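Local coordinates for hypothetical protein (Pseudomonas aeruginosa, PDB 2H9F), which probably isomerises methylaconitate, as a member of the PrpF family of methylaconitate isomerases, at residues Q7-L15 with F24-E32; A40-V48 with W388-F396. One frame throughout, in Å; residues are numbered along the deposited sequence. Where two conformers were deposited one is given.

Contact 1: residues Q7-L15 with F24-E32; sequences QIRIPATYL and FFRLEDLPE. With SO4 (sulfate ion), chain H.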
loop_
_atom_site.group_PDB
_atom_site.type_symbol
_atom_site.label_atom_id
_atom_site.label_comp_id
_atom_site.label_asym_id
_atom_site.label_seq_id
_atom_site.Cartn_x
_atom_site.Cartn_y
_atom_site.Cartn_z
ATOM N N GLN A 7 12.846 9.375 -18.299
ATOM C CA GLN A 7 13.200 8.534 -17.181
ATOM C C GLN A 7 14.241 7.522 -17.617
ATOM O O GLN A 7 14.301 7.131 -18.786
ATOM C CB GLN A 7 11.940 7.789 -16.714
ATOM C CG GLN A 7 10.822 8.712 -16.194
ATOM C CD GLN A 7 9.933 8.043 -15.215
ATOM O OE1 GLN A 7 10.206 8.075 -14.044
ATOM N NE2 GLN A 7 8.882 7.368 -15.706
ATOM N N ILE A 8 14.998 7.058 -16.633
ATOM C CA ILE A 8 15.979 5.952 -16.737
ATOM C C ILE A 8 15.179 4.672 -16.554
ATOM O O ILE A 8 14.244 4.654 -15.754
ATOM C CB ILE A 8 17.073 6.153 -15.624
ATOM C CG1 ILE A 8 17.723 7.506 -15.871
ATOM C CG2 ILE A 8 18.151 5.138 -15.612
ATOM C CD1 ILE A 8 18.217 7.704 -17.276
ATOM N N ARG A 9 15.483 3.642 -17.345
ATOM C CA ARG A 9 14.934 2.307 -17.126
ATOM C C ARG A 9 16.008 1.410 -16.482
ATOM O O ARG A 9 17.121 1.257 -17.035
ATOM C CB ARG A 9 14.450 1.667 -18.445
ATOM C CG ARG A 9 13.591 2.524 -19.434
ATOM C CD ARG A 9 12.864 1.597 -20.470
ATOM N NE ARG A 9 13.742 0.581 -21.106
ATOM C CZ ARG A 9 13.404 -0.667 -21.487
ATOM N NH1 ARG A 9 12.184 -1.158 -21.327
ATOM N NH2 ARG A 9 14.322 -1.445 -22.042
ATOM N N ILE A 10 15.710 0.902 -15.283
ATOM C CA ILE A 10 16.635 0.065 -14.477
ATOM C C ILE A 10 16.061 -1.315 -14.318
ATOM O O ILE A 10 14.929 -1.466 -13.807
ATOM C CB ILE A 10 16.979 0.701 -13.085
ATOM C CG1 ILE A 10 17.417 2.147 -13.260
ATOM C CG2 ILE A 10 18.127 -0.083 -12.320
ATOM C CD1 ILE A 10 17.407 2.925 -11.990
ATOM N N PRO A 11 16.782 -2.328 -14.835
ATOM C CA PRO A 11 16.323 -3.711 -14.667
ATOM C C PRO A 11 16.071 -4.022 -13.199
ATOM O O PRO A 11 16.912 -3.758 -12.365
ATOM C CB PRO A 11 17.478 -4.558 -15.216
ATOM C CG PRO A 11 18.296 -3.625 -16.031
ATOM C CD PRO A 11 18.066 -2.246 -15.535
ATOM N N ALA A 12 14.914 -4.605 -12.902
ATOM C CA ALA A 12 14.500 -4.881 -11.525
ATOM C C ALA A 12 13.485 -6.005 -11.567
ATOM O O ALA A 12 12.858 -6.243 -12.586
ATOM C CB ALA A 12 13.797 -3.678 -10.853
ATOM N N THR A 13 13.314 -6.597 -10.398
ATOM C CA THR A 13 12.328 -7.628 -10.134
ATOM C C THR A 13 11.630 -7.269 -8.823
ATOM O O THR A 13 12.268 -6.963 -7.786
ATOM C CB THR A 13 12.986 -8.993 -10.073
ATOM O OG1 THR A 13 13.801 -9.140 -11.249
ATOM C CG2 THR A 13 11.915 -10.128 -10.029
ATOM N N TYR A 14 10.306 -7.315 -8.882
ATOM C CA TYR A 14 9.511 -7.009 -7.726
ATOM C C TYR A 14 8.965 -8.319 -7.189
ATOM O O TYR A 14 8.228 -9.032 -7.873
ATOM C CB TYR A 14 8.422 -6.018 -8.122
ATOM C CG TYR A 14 7.576 -5.476 -6.995
ATOM C CD1 TYR A 14 8.131 -4.822 -5.913
ATOM C CD2 TYR A 14 6.214 -5.628 -7.012
ATOM C CE1 TYR A 14 7.334 -4.290 -4.867
ATOM C CE2 TYR A 14 5.412 -5.107 -5.981
ATOM C CZ TYR A 14 5.964 -4.476 -4.919
ATOM O OH TYR A 14 5.151 -3.999 -3.946
ATOM N N LEU A 15 9.380 -8.649 -5.971
ATOM C CA LEU A 15 9.074 -9.963 -5.382
ATOM C C LEU A 15 8.405 -9.784 -4.039
ATOM O O LEU A 15 8.727 -8.854 -3.267
ATOM C CB LEU A 15 10.343 -10.757 -5.033
ATOM C CG LEU A 15 11.245 -11.356 -6.094
ATOM C CD1 LEU A 15 12.431 -10.497 -6.271
ATOM C CD2 LEU A 15 11.666 -12.794 -5.675
ATOM N N PHE A 24 13.945 -5.730 -6.149
ATOM C CA PHE A 24 15.236 -6.385 -6.179
ATOM C C PHE A 24 16.062 -5.996 -7.416
ATOM O O PHE A 24 15.571 -5.959 -8.545
ATOM C CB PHE A 24 15.082 -7.912 -6.121
ATOM C CG PHE A 24 14.709 -8.453 -4.777
ATOM C CD1 PHE A 24 13.454 -8.209 -4.223
ATOM C CD2 PHE A 24 15.566 -9.288 -4.107
ATOM C CE1 PHE A 24 13.102 -8.717 -3.007
ATOM C CE2 PHE A 24 15.214 -9.818 -2.896
ATOM C CZ PHE A 24 13.987 -9.528 -2.340
ATOM N N PHE A 25 17.339 -5.712 -7.159
ATOM C CA PHE A 25 18.274 -5.373 -8.204
ATOM C C PHE A 25 19.498 -6.265 -8.172
ATOM O O PHE A 25 20.013 -6.538 -7.105
ATOM C CB PHE A 25 18.782 -3.943 -7.981
ATOM C CG PHE A 25 17.711 -2.921 -7.981
ATOM C CD1 PHE A 25 17.030 -2.620 -6.821
ATOM C CD2 PHE A 25 17.370 -2.261 -9.156
ATOM C CE1 PHE A 25 15.997 -1.667 -6.817
ATOM C CE2 PHE A 25 16.389 -1.262 -9.151
ATOM C CZ PHE A 25 15.715 -0.957 -7.973
ATOM N N ARG A 26 20.008 -6.641 -9.341
ATOM C CA ARG A 26 21.419 -7.069 -9.427
ATOM C C ARG A 26 22.342 -5.877 -9.379
ATOM O O ARG A 26 22.090 -4.872 -10.051
ATOM C CB ARG A 26 21.699 -7.790 -10.716
ATOM C CG ARG A 26 20.654 -8.813 -11.094
ATOM C CD ARG A 26 21.099 -9.682 -12.229
ATOM N NE ARG A 26 21.431 -8.919 -13.417
ATOM C CZ ARG A 26 21.890 -9.441 -14.546
ATOM N NH1 ARG A 26 22.083 -10.751 -14.658
ATOM N NH2 ARG A 26 22.206 -8.631 -15.555
ATOM N N LEU A 27 23.451 -5.978 -8.652
ATOM C CA LEU A 27 24.381 -4.852 -8.563
ATOM C C LEU A 27 24.801 -4.314 -9.940
ATOM O O LEU A 27 24.782 -3.114 -10.172
ATOM C CB LEU A 27 25.616 -5.242 -7.747
ATOM C CG LEU A 27 26.718 -4.215 -7.562
ATOM C CD1 LEU A 27 26.267 -2.993 -6.752
ATOM C CD2 LEU A 27 27.898 -4.928 -6.915
ATOM N N GLU A 28 25.139 -5.210 -10.853
ATOM C CA GLU A 28 25.576 -4.846 -12.202
ATOM C C GLU A 28 24.520 -4.107 -13.026
ATOM O O GLU A 28 24.861 -3.424 -13.983
ATOM C CB GLU A 28 26.008 -6.114 -12.969
ATOM C CG GLU A 28 24.834 -7.069 -13.337
ATOM C CD GLU A 28 25.283 -8.498 -13.777
ATOM O OE1 GLU A 28 25.876 -8.550 -14.889
ATOM O OE2 GLU A 28 25.025 -9.529 -13.026
ATOM N N ASP A 29 23.238 -4.262 -12.684
ATOM C CA ASP A 29 22.155 -3.552 -13.382
ATOM C C ASP A 29 21.942 -2.113 -12.919
ATOM O O ASP A 29 21.179 -1.354 -13.546
ATOM C CB ASP A 29 20.846 -4.298 -13.218
ATOM C CG ASP A 29 20.832 -5.629 -13.929
ATOM O OD1 ASP A 29 21.653 -5.804 -14.882
ATOM O OD2 ASP A 29 19.984 -6.500 -13.536
ATOM N N LEU A 30 22.613 -1.713 -11.843
ATOM C CA LEU A 30 22.395 -0.385 -11.288
ATOM C C LEU A 30 23.193 0.608 -12.082
ATOM O O LEU A 30 24.287 0.296 -12.554
ATOM C CB LEU A 30 22.830 -0.297 -9.817
ATOM C CG LEU A 30 21.986 -1.087 -8.804
ATOM C CD1 LEU A 30 22.576 -1.002 -7.379
ATOM C CD2 LEU A 30 20.522 -0.667 -8.802
ATOM N N PRO A 31 22.715 1.849 -12.137
ATOM C CA PRO A 31 23.582 2.914 -12.639
ATOM C C PRO A 31 24.937 2.949 -11.980
ATOM O O PRO A 31 25.094 2.607 -10.820
ATOM C CB PRO A 31 22.806 4.178 -12.313
ATOM C CG PRO A 31 21.401 3.755 -12.261
ATOM C CD PRO A 31 21.429 2.377 -11.688
ATOM N N GLU A 32 25.936 3.365 -12.738
ATOM C CA GLU A 32 27.280 3.236 -12.273
ATOM C C GLU A 32 27.448 3.926 -10.933
ATOM O O GLU A 32 28.110 3.403 -10.051
ATOM C CB GLU A 32 28.250 3.818 -13.288
ATOM C CG GLU A 32 29.717 3.523 -12.963
ATOM C CD GLU A 32 30.715 4.243 -13.908
ATOM O OE1 GLU A 32 30.314 4.741 -14.996
ATOM O OE2 GLU A 32 31.908 4.290 -13.545
HETATM S S SO4 H . 23.012 -10.960 -18.512
HETATM O O1 SO4 H . 21.732 -11.451 -17.994
HETATM O O2 SO4 H . 24.053 -11.065 -17.483
HETATM O O3 SO4 H . 23.385 -11.778 -19.667
HETATM O O4 SO4 H . 22.879 -9.562 -18.932
HETATM O O HOH W 1 18.264 -6.051 -11.610
#
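The Phe24 ring carries Leu15 CD1 over one face, a CH-pi contact 3.6 Å from the ring centroid and displaced toward the rim, while Thr13 O lies at its edge. Phe25 meets strand 7-15 differently: Ile10 CG2 sits at the ring edge, 3.8 Å from Phe25 CE2, and Ala12 CB and Pro11 O approach obliquely. A chi1 of -50° places Ile10 CG1 opposite the carbonyl carbon and turns CG2 away from the backbone N to reach Asp29 O; CD1 packs on Pro31. Segment 7-15 and residues 24-26 belong to the beta hairpin of strands 7-17 and 20-26, followed by a 3-10 turn at 27-29; Thr13 and Phe24 are an antiparallel hydrogen-bonded pair, Thr13 N donating to Phe24 O (3.0 Å) and Phe24 N to Thr13 O. Beyond this pair a water donates to Pro11 O and Asp29 OD2 and accepts from Arg26 N. Asp29 OD2 also lies 3.6 Å from Pro11 CB. Arg26 grips the Asp29 carboxylate side-on: NH2 reaches OD1 in the guanidinium plane (3.0 Å), whereas NE meets OD2 from above the carboxylate plane (2.8 Å). Glu28 OE2 lies over one guanidinium face, by charge alone, and a sulfate binds Arg26 NH1 weakly.

Contact 2: residues A40-V48 with W388-F396; sequences ARDRLFMRV and WVRVPGDAF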
loop_
_atom_site.group_PDB
_atom_site.type_symbol
_atom_site.label_atom_id
_atom_site.label_comp_id
_atom_site.label_asym_id
_atom_site.label_seq_id
_atom_site.Cartn_x
_atom_site.Cartn_y
_atom_site.Cartn_z
ATOM N N ALA A 40 24.053 8.615 -3.945
ATOM C CA ALA A 40 23.339 8.334 -5.201
ATOM C C ALA A 40 22.455 7.121 -5.044
ATOM O O ALA A 40 21.300 7.085 -5.481
ATOM C CB ALA A 40 24.310 8.139 -6.329
ATOM N N ARG A 41 22.993 6.083 -4.423
ATOM C CA ARG A 41 22.251 4.832 -4.285
ATOM C C ARG A 41 20.988 5.051 -3.428
ATOM O O ARG A 41 19.881 4.582 -3.730
ATOM C CB ARG A 41 23.166 3.763 -3.648
ATOM C CG ARG A 41 22.405 2.490 -3.368
ATOM C CD ARG A 41 23.247 1.445 -2.676
ATOM N NE ARG A 41 24.160 0.840 -3.622
ATOM C CZ ARG A 41 25.096 -0.051 -3.306
ATOM N NH1 ARG A 41 25.227 -0.506 -2.060
ATOM N NH2 ARG A 41 25.858 -0.532 -4.269
ATOM N N ASP A 42 21.183 5.752 -2.331
ATOM C CA ASP A 42 20.129 6.047 -1.348
ATOM C C ASP A 42 19.037 6.839 -2.049
ATOM O O ASP A 42 17.860 6.445 -2.004
ATOM C CB ASP A 42 20.769 6.819 -0.153
ATOM C CG ASP A 42 21.493 5.889 0.843
ATOM O OD1 ASP A 42 21.719 4.706 0.517
ATOM O OD2 ASP A 42 21.849 6.370 1.947
ATOM N N ARG A 43 19.428 7.892 -2.781
ATOM C CA ARG A 43 18.492 8.726 -3.575
ATOM C C ARG A 43 17.727 7.884 -4.587
ATOM O O ARG A 43 16.472 8.014 -4.758
ATOM C CB ARG A 43 19.272 9.825 -4.336
ATOM C CG ARG A 43 20.062 10.795 -3.484
ATOM C CD ARG A 43 20.530 12.065 -4.249
ATOM N NE ARG A 43 21.621 11.840 -5.213
ATOM C CZ ARG A 43 22.885 12.234 -5.031
ATOM N NH1 ARG A 43 23.236 12.865 -3.924
ATOM N NH2 ARG A 43 23.815 11.983 -5.939
ATOM N N LEU A 44 18.463 6.999 -5.272
ATOM C CA LEU A 44 17.833 6.166 -6.280
ATOM C C LEU A 44 16.693 5.364 -5.653
ATOM O O LEU A 44 15.568 5.374 -6.149
ATOM C CB LEU A 44 18.826 5.229 -6.981
ATOM C CG LEU A 44 18.128 4.217 -7.928
ATOM C CD1 LEU A 44 17.470 4.921 -9.083
ATOM C CD2 LEU A 44 19.109 3.130 -8.433
ATOM N N PHE A 45 16.990 4.699 -4.541
ATOM C CA PHE A 45 16.027 3.827 -3.900
ATOM C C PHE A 45 14.852 4.575 -3.258
ATOM O O PHE A 45 13.693 4.143 -3.327
ATOM C CB PHE A 45 16.756 2.930 -2.913
ATOM C CG PHE A 45 17.630 1.880 -3.575
ATOM C CD1 PHE A 45 17.570 1.644 -4.938
ATOM C CD2 PHE A 45 18.424 1.063 -2.812
ATOM C CE1 PHE A 45 18.353 0.703 -5.522
ATOM C CE2 PHE A 45 19.165 0.080 -3.395
ATOM C CZ PHE A 45 19.169 -0.073 -4.755
HETATM N N MSE A 46 15.150 5.725 -2.679
HETATM C CA MSE A 46 14.094 6.662 -2.235
HETATM C C MSE A 46 13.156 6.906 -3.405
HETATM O O MSE A 46 11.890 6.692 -3.353
HETATM C CB MSE A 46 14.758 8.002 -1.720
HETATM C CG MSE A 46 15.303 7.927 -0.370
HETATM SE SE MSE A 46 16.048 9.664 -0.057
HETATM C CE MSE A 46 17.778 9.321 0.891
ATOM N N ARG A 47 13.725 7.167 -4.567
ATOM C CA ARG A 47 12.885 7.577 -5.694
ATOM C C ARG A 47 12.117 6.379 -6.278
ATOM O O ARG A 47 10.925 6.497 -6.661
ATOM C CB ARG A 47 13.743 8.342 -6.725
ATOM C CG ARG A 47 12.945 9.149 -7.762
ATOM C CD ARG A 47 12.312 10.477 -7.249
ATOM N NE ARG A 47 11.058 10.570 -7.979
ATOM C CZ ARG A 47 10.672 11.497 -8.855
ATOM N NH1 ARG A 47 11.350 12.623 -9.120
ATOM N NH2 ARG A 47 9.496 11.288 -9.441
ATOM N N VAL A 48 12.762 5.211 -6.303
ATOM C CA VAL A 48 12.051 3.990 -6.799
ATOM C C VAL A 48 10.845 3.717 -5.950
ATOM O O VAL A 48 9.742 3.330 -6.457
ATOM C CB VAL A 48 13.022 2.762 -6.801
ATOM C CG1 VAL A 48 12.299 1.441 -6.864
ATOM C CG2 VAL A 48 14.006 2.907 -7.973
ATOM N N TRP A 388 11.664 -3.555 -15.790
ATOM C CA TRP A 388 12.472 -2.357 -15.484
ATOM C C TRP A 388 11.618 -1.411 -14.664
ATOM O O TRP A 388 10.409 -1.241 -14.954
ATOM C CB TRP A 388 12.796 -1.644 -16.784
ATOM C CG TRP A 388 13.656 -2.416 -17.727
ATOM C CD1 TRP A 388 15.008 -2.302 -17.877
ATOM C CD2 TRP A 388 13.226 -3.394 -18.666
ATOM N NE1 TRP A 388 15.443 -3.172 -18.821
ATOM C CE2 TRP A 388 14.371 -3.839 -19.347
ATOM C CE3 TRP A 388 11.966 -3.938 -19.007
ATOM C CZ2 TRP A 388 14.317 -4.811 -20.322
ATOM C CZ3 TRP A 388 11.907 -4.911 -19.970
ATOM C CH2 TRP A 388 13.078 -5.356 -20.617
ATOM N N VAL A 389 12.220 -0.827 -13.644
ATOM C CA VAL A 389 11.637 0.323 -12.987
ATOM C C VAL A 389 12.083 1.575 -13.731
ATOM O O VAL A 389 13.200 1.624 -14.290
ATOM C CB VAL A 389 11.990 0.432 -11.481
ATOM C CG1 VAL A 389 11.361 -0.625 -10.689
ATOM C CG2 VAL A 389 13.556 0.460 -11.198
ATOM N N ARG A 390 11.256 2.612 -13.655
ATOM C CA ARG A 390 11.633 3.938 -14.155
ATOM C C ARG A 390 11.692 4.998 -13.070
ATOM O O ARG A 390 10.866 5.036 -12.168
ATOM C CB ARG A 390 10.679 4.431 -15.222
ATOM C CG ARG A 390 10.500 3.518 -16.407
ATOM C CD ARG A 390 9.770 4.305 -17.509
ATOM N NE ARG A 390 9.711 3.558 -18.729
ATOM C CZ ARG A 390 9.262 4.014 -19.889
ATOM N NH1 ARG A 390 8.872 5.278 -20.029
ATOM N NH2 ARG A 390 9.218 3.185 -20.930
ATOM N N VAL A 391 12.723 5.835 -13.143
ATOM C CA VAL A 391 12.777 7.019 -12.340
ATOM C C VAL A 391 13.340 8.140 -13.225
ATOM O O VAL A 391 14.037 7.869 -14.193
ATOM C CB VAL A 391 13.666 6.876 -11.060
ATOM C CG1 VAL A 391 13.152 5.734 -10.152
ATOM C CG2 VAL A 391 15.096 6.662 -11.424
ATOM N N PRO A 392 13.058 9.396 -12.865
ATOM C CA PRO A 392 13.735 10.515 -13.517
ATOM C C PRO A 392 15.252 10.495 -13.300
ATOM O O PRO A 392 15.734 10.230 -12.200
ATOM C CB PRO A 392 13.052 11.734 -12.880
ATOM C CG PRO A 392 11.721 11.220 -12.465
ATOM C CD PRO A 392 12.040 9.869 -11.914
ATOM N N GLY A 393 16.001 10.823 -14.354
ATOM C CA GLY A 393 17.439 10.633 -14.350
ATOM C C GLY A 393 18.165 11.583 -13.415
ATOM O O GLY A 393 19.269 11.312 -12.986
ATOM N N ASP A 394 17.480 12.656 -13.067
ATOM C CA ASP A 394 17.991 13.738 -12.260
ATOM C C ASP A 394 17.627 13.524 -10.797
ATOM O O ASP A 394 17.997 14.333 -9.957
ATOM C CB ASP A 394 17.311 15.052 -12.721
ATOM C CG ASP A 394 15.771 15.069 -12.404
ATOM O OD1 ASP A 394 15.044 14.305 -13.056
ATOM O OD2 ASP A 394 15.279 15.817 -11.503
ATOM N N ALA A 395 16.872 12.474 -10.496
ATOM C CA ALA A 395 16.429 12.220 -9.119
ATOM C C ALA A 395 17.520 11.694 -8.160
ATOM O O ALA A 395 17.302 11.695 -6.939
ATOM C CB ALA A 395 15.249 11.270 -9.097
ATOM N N PHE A 396 18.655 11.248 -8.705
ATOM C CA PHE A 396 19.723 10.648 -7.915
ATOM C C PHE A 396 21.091 10.981 -8.523
ATOM O O PHE A 396 21.130 11.460 -9.670
ATOM C CB PHE A 396 19.512 9.124 -7.849
ATOM C CG PHE A 396 19.666 8.461 -9.167
ATOM C CD1 PHE A 396 18.614 8.429 -10.054
ATOM C CD2 PHE A 396 20.893 7.958 -9.561
ATOM C CE1 PHE A 396 18.766 7.861 -11.315
ATOM C CE2 PHE A 396 21.050 7.400 -10.806
ATOM C CZ PHE A 396 19.973 7.352 -11.690
ATOM O OXT PHE A 396 22.180 10.800 -7.917
HETATM O O HOH W 2 15.661 10.976 -4.486
#
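Phe396 has its CG between the backbone N and the carbonyl carbon (chi1 66°), which lays its ring alongside Leu44, whose own CG is anti to the backbone N (chi1 173°). Leu44 CD1 thereby lies over one ring face, 4.0 Å from the centroid, and also touches Val391 CG2 at 3.8 Å. In one of its two conformers Arg43 bends at chi3 and can tie the chain end to the helix by a salt bridge, with NE and NH2 side-on to a single terminal oxygen: Phe396 OXT is 3.0 Å from Arg43 NE and 2.8 Å from Arg43 NH2. The type I turn from Pro392 to Ala395 folds the tail back. Arg47, also in one of two conformers, spans this turn: its CG is 3.4 Å from Ala395 CB, and Pro392 CD lies over the centre of one guanidinium face. Buried between helix and strand, Val48 CG2 packs on Val391 CG1 (3.7 Å) and Val389 CG2. Helix 40-48 runs at 109° to strand 388-392, which pairs antiparallel with strand 7-17, while its Trp388 and Val389 pair antiparallel with a strand of the second subunit; Leu44 reaches Ile10, and Phe45 packs on strand 71-77.

Overall arrangement
From the N terminus, strand 7-17 turns back into strand 20-26, and contact 1 closes this short hairpin loop before helix 39-49 follows. Contact 2 opens afterwards and closes a loop of some 340 residues, bringing the chain's last strand and tail back to that helix; the two are in series, neither nested nor crossed. Their centres lie 10 Å apart, and strands 7-17 and 388-392 are antiparallel neighbours, with probable hydrogen bonds from Ile8 N to Val391 O and from Val389 N to Ile10 O. Together the contacts join the N-terminal hairpin, helix 39-49 and the C-terminal strand, and both also touch the second subunit.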